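RNA-binding protein with serine-rich domain 1 (PDB 4A8X) is an auxiliary component of the exon junction complex deposited on spliced mRNAs and uses its RNA recognition motif to form the ASAP complex. Local coordinates at residues A[6-11]-A[47-52]; A[11-16]-A[73-78]; A[30-35]-A[51-56]; A[62-67]-A[79-84]. All coordinates share one frame; numbering follows the deposited sequence.

Interaction 1. Residues A[6-11]-A[47-52]; sequences KVHIGR and KGYAYV
H8 lies between Y49 and Y51, and the three rings make an aromatic cluster on one face of the sheet. Toward Y51 the meeting is edge-to-face (T-shaped): CD2 of the imidazole stands over one face of the phenol, displaced toward its rim, 3.7 Å from Y51 CZ, with the planes at 74°. Toward Y49 the relation is different. The two planes are within 25° of parallel but slid so far apart that they barely overlap, and the closest approach is from H8 NE2 to Y49 CB at 3.6 Å.

Backbone bonding sets the register that brings these rings together. Strands 6-10 and 49-52 run antiparallel, and two hydrogen-bonded pairs join them. V7 and V52 exchange bonds of 2.8 Å, from V7 N to V52 O, and 2.8 Å, from V52 N to V7 O. I9 N gives an almost straight bond of 2.7 Å to A50 O, which A50 N returns to I9 O at 3.0 Å. Between these pairs, the CA of Y51 approaches V7 O at 3.2 Å in a CA-H...O contact.

Apolar packing occupies the other face. V7 and V52 lie side by side pointing the same way, with V7 CG2 4.0 Å from V52 CB, and I9 continues the layer beneath helix 18-26 through F25.

VHIGRL is the RNP2 hexamer, and KGYAYV opens the RNP1 octamer. In canonical RRMs the positions of H8 and Y51 stack on bases and that of Y49 contacts sugars. The chemistry is consistent with RNA binding here, although W86 on Y51 and V82 on H8 already cover part of this surface.

Interaction 2. Residues A[11-16]-A[73-78]; sequences RLTRNV and DGQEIT
Q75 reaches across to R11, and its side chain can be followed atom by atom. CB packs on the methyl of T13, at 3.7 Å from T13 CG2. CG, anti to the backbone N (chi1 -173°), is thereby directed toward the R11 backbone. Beyond it the amide lies stacked on the guanidinium, the two planes only 15° apart: CD is 3.5 Å from R11 NH2, and NE2 sits over one face toward the rim. OE1 lies 3.5 Å from R11 NH2. At the tip, NE2 donates to R11 O at 2.9 Å, with the acceptor in the amide plane but the donor well above the plane of the carbonyl. The stack and the bond together fix the rotation of the amide.

R11 has a further link to the same strand. Its CB lies 3.5 Å from E76 O, and a water at the guanidinium edge accepts from NE and donates to E76 O.

Farther along, D73 OD2 is gripped by two donors: T13 OG1 at 2.7 Å on the anti lone pair, and N15 ND2 at 2.8 Å on the syn side. T13 OG1 also accepts from N15 N in an ST turn, within the type I turn from T13 to V16. L12 CD2 touches I77 CG2 at 4.1 Å, next to I72 and helix 18-26.

D73 OD1 and N15 ND2 also bond to the backbone of another protein chain. The buried D73 carboxylate thus ties the loop before helix 18-26 to the turn before strand 75-82 while meeting a partner protein, and its several donors probably stabilise it as the anion.

Interaction 3. Residues A[30-35]-A[51-56]; sequences KIKMID and YVEFEN
I31, V52 and F54 form the apolar centre. I31 CD1 rests 3.7 Å from V52 CG1, and its CG1 lies 3.8 Å from F54 CE1; V52 CG1 stands over one face of the phenyl ring. I31 reaches F25 of helix 18-26, and F54 packs on A60 and A63 of helix 57-67, placing this cluster under both helices.

Outward from it, the backbone holds a classic beta bulge. K32 and M33 both face E53: K32 N donates to E53 O at 2.8 Å, while the second bond, from M33 N to the same oxygen, is weak. E53 N answers to M33 O at 2.9 Å. Regular pairing continues through I34 and V52 to D35 and Y51, which exchange two backbone bonds.

At the polar edge, K32 and E53 run side by side. K32 CD touches E53 OE1 at 3.5 Å, but K32 NZ stays 5.0 Å from E53 OE1.

The bulge shifts the register by one, turning I31 to the helix side while K32, M33 and E53 lie toward the other. With their charged ends apart, K32 and E53 probably attract only mildly, and backbone bonds and apolar packing carry the hairpin.

Interaction 4. Residues A[62-67]-A[79-84]; sequences KALKHM and ATAVLA
L64 grips the strand with both methyls of its fork. CD2 lies against the peptide unit joining A79 and T80, 3.4 Å from A79 C and equally near T80 N, and it also touches A79 CB at 3.8 Å. Farther along the strand, L64 CD1 meets A81 CB at 4.0 Å. The first torsion of L64 puts CG anti to the carbonyl carbon (chi1 -66°), which directs the fork at the strand. Nearly one helical turn on, M67 C lies 4.0 Å from A79 CB.

The partners of L64 here are small. Two alanine methyls and a peptide plane are consistent with the axis separation of 7.9 Å between helix 62-67 and strand 79-82, which run roughly antiparallel at 157°.

A second shell positions these groups. V7 of the adjoining strand touches L64, and I9 touches A79, whose N is held by D68 OD1. Within the helix, K62 O accepts from both H66 N and H66 ND1, from opposite faces of its plane. The imidazole, held by this bond, meets the ring of Y28. M67 sends its side chain to I24 and F25 of helix 18-26.

The end of this helix also meets another protein chain, to which the H66 backbone bonds. In the beta-alpha-beta-beta-alpha-beta fold of the RRM, this is the second helix, 57-67, packing on the last strand, 75-82. The interface rests on methyl groups against alanines and a backbone peptide, by van der Waals contact.

In the fold
All four contacts belong to one RRM fold, an antiparallel sheet with two helices packed on one face. Interaction 1 sits at the middle, its centre about 4 Å from the centre of the chain, and touches each of the others. Its strand 6-10 joins strand 75-82 on one flank, with H8 N 2.8 Å from T80 O of interaction 4, while interaction 3 carries strand 46-54 on to the hairpin edge. Interactions 2 and 3 lie on opposite sides of the chain's centre, their own centres about 19 Å apart. V82 of interaction 4 borders H8 and Y51 on the canonical RNA-binding face. Interactions 2 and 4, about 16 Å apart between centres, both adjoin other protein chains.

Interaction 1. Residues A[6-11]-A[47-52]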
# COMPACT_ATOMS: atom_id res chain seq x y z
N LYS A 6 -14.69 7.69 20.02
CA LYS A 6 -14.65 6.97 18.74
C LYS A 6 -14.02 7.84 17.66
O LYS A 6 -14.32 9.03 17.56
CB LYS A 6 -16.06 6.56 18.34
CG LYS A 6 -16.10 5.66 17.08
CD LYS A 6 -17.56 5.45 16.58
CE LYS A 6 -18.46 4.86 17.62
NZ LYS A 6 -19.89 4.84 17.17
N VAL A 7 -13.17 7.26 16.83
CA VAL A 7 -12.52 8.00 15.75
C VAL A 7 -12.70 7.28 14.39
O VAL A 7 -12.70 6.04 14.33
CB VAL A 7 -11.00 8.20 16.01
CG1 VAL A 7 -10.73 8.84 17.42
CG2 VAL A 7 -10.25 6.91 15.88
N HIS A 8 -12.87 8.07 13.32
CA HIS A 8 -12.91 7.55 11.94
C HIS A 8 -11.51 7.70 11.34
O HIS A 8 -10.91 8.77 11.38
CB HIS A 8 -13.93 8.34 11.10
CG HIS A 8 -13.96 7.96 9.64
ND1 HIS A 8 -13.10 8.52 8.72
CD2 HIS A 8 -14.76 7.11 8.95
CE1 HIS A 8 -13.38 8.03 7.52
NE2 HIS A 8 -14.37 7.17 7.63
N ILE A 9 -10.98 6.62 10.82
CA ILE A 9 -9.70 6.62 10.12
C ILE A 9 -9.94 6.47 8.61
O ILE A 9 -10.58 5.51 8.19
CB ILE A 9 -8.81 5.43 10.57
CG1 ILE A 9 -8.68 5.39 12.10
CG2 ILE A 9 -7.45 5.49 9.91
CD1 ILE A 9 -8.25 6.72 12.74
N GLY A 10 -9.43 7.41 7.82
CA GLY A 10 -9.69 7.46 6.39
C GLY A 10 -8.43 7.32 5.55
O GLY A 10 -7.31 7.49 6.05
N ARG A 11 -8.62 7.01 4.28
CA ARG A 11 -7.54 6.88 3.29
C ARG A 11 -6.61 5.68 3.56
O ARG A 11 -5.41 5.74 3.36
CB ARG A 11 -6.72 8.18 3.23
CG ARG A 11 -7.48 9.42 2.70
CD ARG A 11 -7.76 9.34 1.17
NE ARG A 11 -6.54 9.29 0.35
CZ ARG A 11 -6.44 8.73 -0.87
NH1 ARG A 11 -7.50 8.17 -1.45
NH2 ARG A 11 -5.28 8.73 -1.52
N LYS A 47 -13.26 -1.12 2.49
CA LYS A 47 -13.69 0.10 1.82
C LYS A 47 -12.74 1.28 2.04
O LYS A 47 -13.04 2.41 1.63
CB LYS A 47 -15.08 0.47 2.32
CG LYS A 47 -16.18 -0.48 1.87
CD LYS A 47 -17.54 0.15 2.17
CE LYS A 47 -18.72 -0.72 1.74
NZ LYS A 47 -19.03 -1.77 2.76
N GLY A 48 -11.61 1.05 2.70
CA GLY A 48 -10.60 2.10 2.82
C GLY A 48 -10.74 2.99 4.04
O GLY A 48 -10.12 4.04 4.11
N TYR A 49 -11.55 2.55 5.01
CA TYR A 49 -11.67 3.28 6.25
C TYR A 49 -12.00 2.35 7.43
O TYR A 49 -12.37 1.19 7.23
CB TYR A 49 -12.72 4.36 6.12
CG TYR A 49 -14.14 3.86 5.96
CD1 TYR A 49 -14.90 3.52 7.06
CD2 TYR A 49 -14.70 3.73 4.69
CE1 TYR A 49 -16.22 3.05 6.90
CE2 TYR A 49 -16.00 3.28 4.52
CZ TYR A 49 -16.75 2.95 5.62
OH TYR A 49 -18.04 2.50 5.44
N ALA A 50 -11.83 2.86 8.65
CA ALA A 50 -12.16 2.12 9.86
C ALA A 50 -12.67 3.07 10.96
O ALA A 50 -12.29 4.24 11.01
CB ALA A 50 -10.95 1.35 10.38
N TYR A 51 -13.53 2.55 11.83
CA TYR A 51 -13.82 3.27 13.07
C TYR A 51 -13.11 2.56 14.22
O TYR A 51 -13.09 1.31 14.28
CB TYR A 51 -15.31 3.33 13.35
CG TYR A 51 -16.12 4.07 12.34
CD1 TYR A 51 -16.41 5.42 12.51
CD2 TYR A 51 -16.62 3.44 11.21
CE1 TYR A 51 -17.18 6.12 11.59
CE2 TYR A 51 -17.41 4.13 10.28
CZ TYR A 51 -17.67 5.48 10.49
OH TYR A 51 -18.42 6.19 9.59
N VAL A 52 -12.50 3.34 15.09
CA VAL A 52 -11.85 2.81 16.28
C VAL A 52 -12.41 3.51 17.54
O VAL A 52 -12.40 4.74 17.63
CB VAL A 52 -10.31 2.96 16.19
CG1 VAL A 52 -9.65 2.46 17.45
CG2 VAL A 52 -9.77 2.16 14.97

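Interaction 2. Residues A[11-16]-A[73-78]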
# COMPACT_ATOMS: atom_id res chain seq x y z
N ARG A 11 -8.62 7.01 4.28
CA ARG A 11 -7.54 6.88 3.29
C ARG A 11 -6.61 5.68 3.56
O ARG A 11 -5.41 5.74 3.36
CB ARG A 11 -6.72 8.18 3.23
CG ARG A 11 -7.48 9.42 2.70
CD ARG A 11 -7.76 9.34 1.17
NE ARG A 11 -6.54 9.29 0.35
CZ ARG A 11 -6.44 8.73 -0.87
NH1 ARG A 11 -7.50 8.17 -1.45
NH2 ARG A 11 -5.28 8.73 -1.52
N LEU A 12 -7.18 4.59 4.03
CA LEU A 12 -6.42 3.38 4.26
C LEU A 12 -6.18 2.72 2.92
O LEU A 12 -7.13 2.55 2.14
CB LEU A 12 -7.21 2.43 5.18
CG LEU A 12 -7.45 2.91 6.62
CD1 LEU A 12 -8.23 1.88 7.48
CD2 LEU A 12 -6.11 3.24 7.32
N THR A 13 -4.93 2.35 2.62
CA THR A 13 -4.68 1.60 1.40
C THR A 13 -5.34 0.22 1.41
O THR A 13 -5.74 -0.30 2.47
CB THR A 13 -3.20 1.43 1.07
OG1 THR A 13 -2.66 0.38 1.84
CG2 THR A 13 -2.42 2.73 1.29
N ARG A 14 -5.44 -0.38 0.21
CA ARG A 14 -5.96 -1.73 0.05
C ARG A 14 -5.08 -2.82 0.69
O ARG A 14 -5.49 -3.97 0.80
CB ARG A 14 -6.19 -1.98 -1.45
CG ARG A 14 -6.75 -3.32 -1.86
CD ARG A 14 -7.42 -3.15 -3.25
NE ARG A 14 -8.63 -2.35 -3.12
CZ ARG A 14 -9.26 -1.77 -4.14
NH1 ARG A 14 -8.80 -1.88 -5.39
NH2 ARG A 14 -10.37 -1.08 -3.91
N ASN A 15 -3.85 -2.50 1.10
CA ASN A 15 -3.04 -3.46 1.84
C ASN A 15 -3.40 -3.50 3.35
O ASN A 15 -3.01 -4.44 4.05
CB ASN A 15 -1.53 -3.09 1.78
CG ASN A 15 -0.90 -3.34 0.45
OD1 ASN A 15 -1.20 -4.31 -0.25
ND2 ASN A 15 0.01 -2.45 0.07
N VAL A 16 -4.08 -2.48 3.87
CA VAL A 16 -4.24 -2.36 5.35
C VAL A 16 -5.34 -3.30 5.87
O VAL A 16 -6.48 -3.24 5.41
CB VAL A 16 -4.54 -0.89 5.77
CG1 VAL A 16 -4.77 -0.78 7.29
CG2 VAL A 16 -3.41 0.04 5.33
N ASP A 73 1.04 2.56 5.50
CA ASP A 73 1.44 1.94 4.24
C ASP A 73 1.71 2.93 3.12
O ASP A 73 1.18 2.78 2.00
CB ASP A 73 0.37 0.93 3.77
CG ASP A 73 0.84 0.09 2.61
OD1 ASP A 73 2.06 -0.21 2.52
OD2 ASP A 73 -0.03 -0.28 1.78
N GLY A 74 2.49 3.97 3.43
CA GLY A 74 3.00 4.89 2.43
C GLY A 74 2.01 5.94 1.99
O GLY A 74 2.25 6.65 1.02
N GLN A 75 0.90 6.04 2.70
CA GLN A 75 -0.15 6.97 2.35
C GLN A 75 -0.57 7.79 3.58
O GLN A 75 -0.73 7.27 4.68
CB GLN A 75 -1.37 6.20 1.78
CG GLN A 75 -2.46 7.09 1.23
CD GLN A 75 -3.30 6.36 0.22
OE1 GLN A 75 -2.89 6.19 -0.94
NE2 GLN A 75 -4.47 5.86 0.66
N GLU A 76 -0.75 9.09 3.38
CA GLU A 76 -1.26 9.95 4.43
C GLU A 76 -2.74 9.65 4.76
O GLU A 76 -3.57 9.46 3.86
CB GLU A 76 -1.04 11.41 4.06
CG GLU A 76 -1.51 12.39 5.13
CD GLU A 76 -1.12 13.85 4.85
OE1 GLU A 76 -0.04 14.10 4.25
OE2 GLU A 76 -1.91 14.73 5.26
N ILE A 77 -3.06 9.55 6.05
CA ILE A 77 -4.43 9.16 6.48
C ILE A 77 -5.10 10.33 7.20
O ILE A 77 -4.44 11.30 7.56
CB ILE A 77 -4.44 7.95 7.47
CG1 ILE A 77 -3.69 8.32 8.75
CG2 ILE A 77 -3.83 6.67 6.84
CD1 ILE A 77 -4.14 7.52 9.95
N THR A 78 -6.40 10.26 7.35
CA THR A 78 -7.18 11.24 8.12
C THR A 78 -7.66 10.56 9.41
O THR A 78 -7.87 9.35 9.43
CB THR A 78 -8.41 11.73 7.34
OG1 THR A 78 -9.28 10.63 7.02
CG2 THR A 78 -7.98 12.45 6.05
O HOH W 1 -4.19 10.55 1.57

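Interaction 3. Residues A[30-35]-A[51-56]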
# COMPACT_ATOMS: atom_id res chain seq x y z
N LYS A 30 -6.33 1.77 24.89
CA LYS A 30 -7.05 0.51 24.84
C LYS A 30 -8.24 0.62 23.90
O LYS A 30 -9.10 1.48 24.08
CB LYS A 30 -7.58 0.17 26.22
CG LYS A 30 -8.12 -1.23 26.33
CD LYS A 30 -7.00 -2.26 26.27
CE LYS A 30 -7.56 -3.69 26.27
NZ LYS A 30 -6.47 -4.74 26.28
N ILE A 31 -8.30 -0.27 22.93
CA ILE A 31 -9.35 -0.25 21.93
C ILE A 31 -10.48 -1.16 22.40
O ILE A 31 -10.27 -2.32 22.76
CB ILE A 31 -8.83 -0.71 20.57
CG1 ILE A 31 -7.76 0.29 20.08
CG2 ILE A 31 -9.98 -0.78 19.61
CD1 ILE A 31 -7.19 -0.00 18.74
N LYS A 32 -11.69 -0.61 22.43
CA LYS A 32 -12.87 -1.34 22.88
C LYS A 32 -13.68 -1.91 21.73
O LYS A 32 -14.42 -2.88 21.92
CB LYS A 32 -13.73 -0.39 23.70
CG LYS A 32 -15.12 -0.92 23.99
CD LYS A 32 -15.93 0.06 24.84
CE LYS A 32 -17.10 -0.64 25.52
NZ LYS A 32 -17.57 0.10 26.73
N MET A 33 -13.57 -1.32 20.54
CA MET A 33 -14.28 -1.83 19.36
C MET A 33 -13.63 -1.31 18.08
O MET A 33 -13.13 -0.18 18.07
CB MET A 33 -15.75 -1.40 19.40
CG MET A 33 -16.63 -2.14 18.42
SD MET A 33 -17.41 -3.63 19.13
CE MET A 33 -18.14 -3.03 20.66
N ILE A 34 -13.61 -2.15 17.03
CA ILE A 34 -13.20 -1.72 15.70
C ILE A 34 -14.25 -2.13 14.66
O ILE A 34 -14.85 -3.21 14.73
CB ILE A 34 -11.86 -2.33 15.27
CG1 ILE A 34 -10.77 -2.02 16.30
CG2 ILE A 34 -11.44 -1.77 13.92
CD1 ILE A 34 -9.37 -2.32 15.81
N ASP A 35 -14.48 -1.25 13.69
CA ASP A 35 -15.38 -1.56 12.58
C ASP A 35 -14.71 -1.16 11.26
O ASP A 35 -14.49 0.03 11.01
CB ASP A 35 -16.70 -0.82 12.76
CG ASP A 35 -17.68 -1.08 11.61
OD1 ASP A 35 -17.52 -2.07 10.86
OD2 ASP A 35 -18.63 -0.28 11.47
N TYR A 51 -13.53 2.55 11.83
CA TYR A 51 -13.82 3.27 13.07
C TYR A 51 -13.11 2.56 14.22
O TYR A 51 -13.09 1.31 14.28
CB TYR A 51 -15.31 3.33 13.35
CG TYR A 51 -16.12 4.07 12.34
CD1 TYR A 51 -16.41 5.42 12.51
CD2 TYR A 51 -16.62 3.44 11.21
CE1 TYR A 51 -17.18 6.12 11.59
CE2 TYR A 51 -17.41 4.13 10.28
CZ TYR A 51 -17.67 5.48 10.49
OH TYR A 51 -18.42 6.19 9.59
N VAL A 52 -12.50 3.34 15.09
CA VAL A 52 -11.85 2.81 16.28
C VAL A 52 -12.41 3.51 17.54
O VAL A 52 -12.40 4.74 17.63
CB VAL A 52 -10.31 2.96 16.19
CG1 VAL A 52 -9.65 2.46 17.45
CG2 VAL A 52 -9.77 2.16 14.97
N GLU A 53 -12.89 2.72 18.49
CA GLU A 53 -13.42 3.29 19.74
C GLU A 53 -12.49 2.93 20.88
O GLU A 53 -12.21 1.75 21.09
CB GLU A 53 -14.83 2.78 20.02
CG GLU A 53 -15.34 3.24 21.36
CD GLU A 53 -16.80 2.94 21.58
OE1 GLU A 53 -17.11 1.83 22.06
OE2 GLU A 53 -17.63 3.84 21.30
N PHE A 54 -12.03 3.94 21.60
CA PHE A 54 -11.13 3.76 22.72
C PHE A 54 -11.92 3.72 24.02
O PHE A 54 -13.11 4.03 24.05
CB PHE A 54 -10.10 4.87 22.78
CG PHE A 54 -9.12 4.85 21.64
CD1 PHE A 54 -7.97 4.04 21.71
CD2 PHE A 54 -9.33 5.63 20.51
CE1 PHE A 54 -7.06 4.02 20.67
CE2 PHE A 54 -8.44 5.59 19.42
CZ PHE A 54 -7.28 4.78 19.51
N GLU A 55 -11.24 3.34 25.09
CA GLU A 55 -11.83 3.27 26.41
C GLU A 55 -12.11 4.66 27.01
O GLU A 55 -13.05 4.82 27.81
CB GLU A 55 -10.89 2.47 27.32
CG GLU A 55 -11.43 2.25 28.68
CD GLU A 55 -10.47 1.53 29.62
OE1 GLU A 55 -9.23 1.47 29.33
OE2 GLU A 55 -10.97 1.01 30.64
N ASN A 56 -11.29 5.65 26.68
CA ASN A 56 -11.52 6.97 27.25
C ASN A 56 -11.14 8.09 26.30
O ASN A 56 -10.37 7.90 25.37
CB ASN A 56 -10.84 7.12 28.65
CG ASN A 56 -9.34 7.30 28.56
OD1 ASN A 56 -8.86 8.21 27.88
ND2 ASN A 56 -8.58 6.46 29.26

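Interaction 4. Residues A[62-67]-A[79-84]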
# COMPACT_ATOMS: atom_id res chain seq x y z
N LYS A 62 -5.45 11.56 21.91
CA LYS A 62 -4.04 11.24 21.64
C LYS A 62 -3.87 10.67 20.24
O LYS A 62 -2.92 11.02 19.51
CB LYS A 62 -3.50 10.24 22.64
CG LYS A 62 -1.95 10.18 22.66
CD LYS A 62 -1.43 9.19 23.70
CE LYS A 62 0.09 8.95 23.52
NZ LYS A 62 0.67 8.08 24.60
N ALA A 63 -4.77 9.76 19.90
CA ALA A 63 -4.72 9.14 18.57
C ALA A 63 -4.91 10.19 17.48
O ALA A 63 -4.20 10.20 16.47
CB ALA A 63 -5.77 8.07 18.42
N LEU A 64 -5.88 11.06 17.68
CA LEU A 64 -6.15 12.12 16.71
C LEU A 64 -4.94 13.06 16.58
O LEU A 64 -4.56 13.44 15.48
CB LEU A 64 -7.37 12.93 17.15
CG LEU A 64 -8.73 12.20 17.14
CD1 LEU A 64 -9.82 13.06 17.78
CD2 LEU A 64 -9.15 11.84 15.71
N LYS A 65 -4.40 13.45 17.73
CA LYS A 65 -3.18 14.26 17.84
C LYS A 65 -1.99 13.70 17.00
O LYS A 65 -1.38 14.44 16.21
CB LYS A 65 -2.84 14.36 19.34
CG LYS A 65 -1.77 15.34 19.72
CD LYS A 65 -1.59 15.42 21.26
CE LYS A 65 -0.17 15.89 21.61
NZ LYS A 65 0.13 15.90 23.07
N HIS A 66 -1.68 12.40 17.15
CA HIS A 66 -0.54 11.77 16.47
C HIS A 66 -0.81 11.24 15.06
O HIS A 66 0.12 11.04 14.29
CB HIS A 66 0.02 10.63 17.33
CG HIS A 66 0.61 11.10 18.62
ND1 HIS A 66 -0.15 11.69 19.60
CD2 HIS A 66 1.89 11.11 19.07
CE1 HIS A 66 0.63 12.03 20.62
NE2 HIS A 66 1.87 11.69 20.32
N MET A 67 -2.06 10.99 14.70
CA MET A 67 -2.31 10.27 13.45
C MET A 67 -3.22 10.95 12.41
O MET A 67 -3.32 10.46 11.29
CB MET A 67 -2.84 8.86 13.75
CG MET A 67 -1.75 7.90 14.24
SD MET A 67 -0.35 7.63 13.10
CE MET A 67 -1.04 6.39 11.96
N ALA A 79 -7.79 11.32 10.48
CA ALA A 79 -8.32 10.81 11.74
C ALA A 79 -9.25 11.87 12.32
O ALA A 79 -8.85 13.03 12.48
CB ALA A 79 -7.20 10.45 12.71
N THR A 80 -10.50 11.50 12.58
CA THR A 80 -11.46 12.51 13.03
C THR A 80 -12.42 11.94 14.06
O THR A 80 -12.85 10.78 13.97
CB THR A 80 -12.28 13.10 11.84
OG1 THR A 80 -13.37 12.24 11.58
CG2 THR A 80 -11.46 13.19 10.58
N ALA A 81 -12.80 12.76 15.02
CA ALA A 81 -13.71 12.31 16.07
C ALA A 81 -15.08 12.06 15.52
O ALA A 81 -15.56 12.77 14.62
CB ALA A 81 -13.80 13.36 17.21
N VAL A 82 -15.76 11.09 16.09
CA VAL A 82 -17.09 10.74 15.64
C VAL A 82 -18.04 10.58 16.79
O VAL A 82 -17.76 9.86 17.75
CB VAL A 82 -17.05 9.40 14.88
CG1 VAL A 82 -18.49 8.83 14.67
CG2 VAL A 82 -16.31 9.59 13.58
N LEU A 83 -19.19 11.24 16.69
CA LEU A 83 -20.25 11.10 17.66
C LEU A 83 -21.46 10.50 16.95
O LEU A 83 -22.28 11.22 16.37
CB LEU A 83 -20.63 12.47 18.26
CG LEU A 83 -19.63 13.15 19.20
CD1 LEU A 83 -20.04 14.58 19.46
CD2 LEU A 83 -19.53 12.42 20.52
N ALA A 84 -21.60 9.17 17.00
CA ALA A 84 -22.77 8.51 16.44
C ALA A 84 -22.85 7.07 16.96
O ALA A 84 -21.84 6.47 17.22
CB ALA A 84 -22.69 8.51 14.93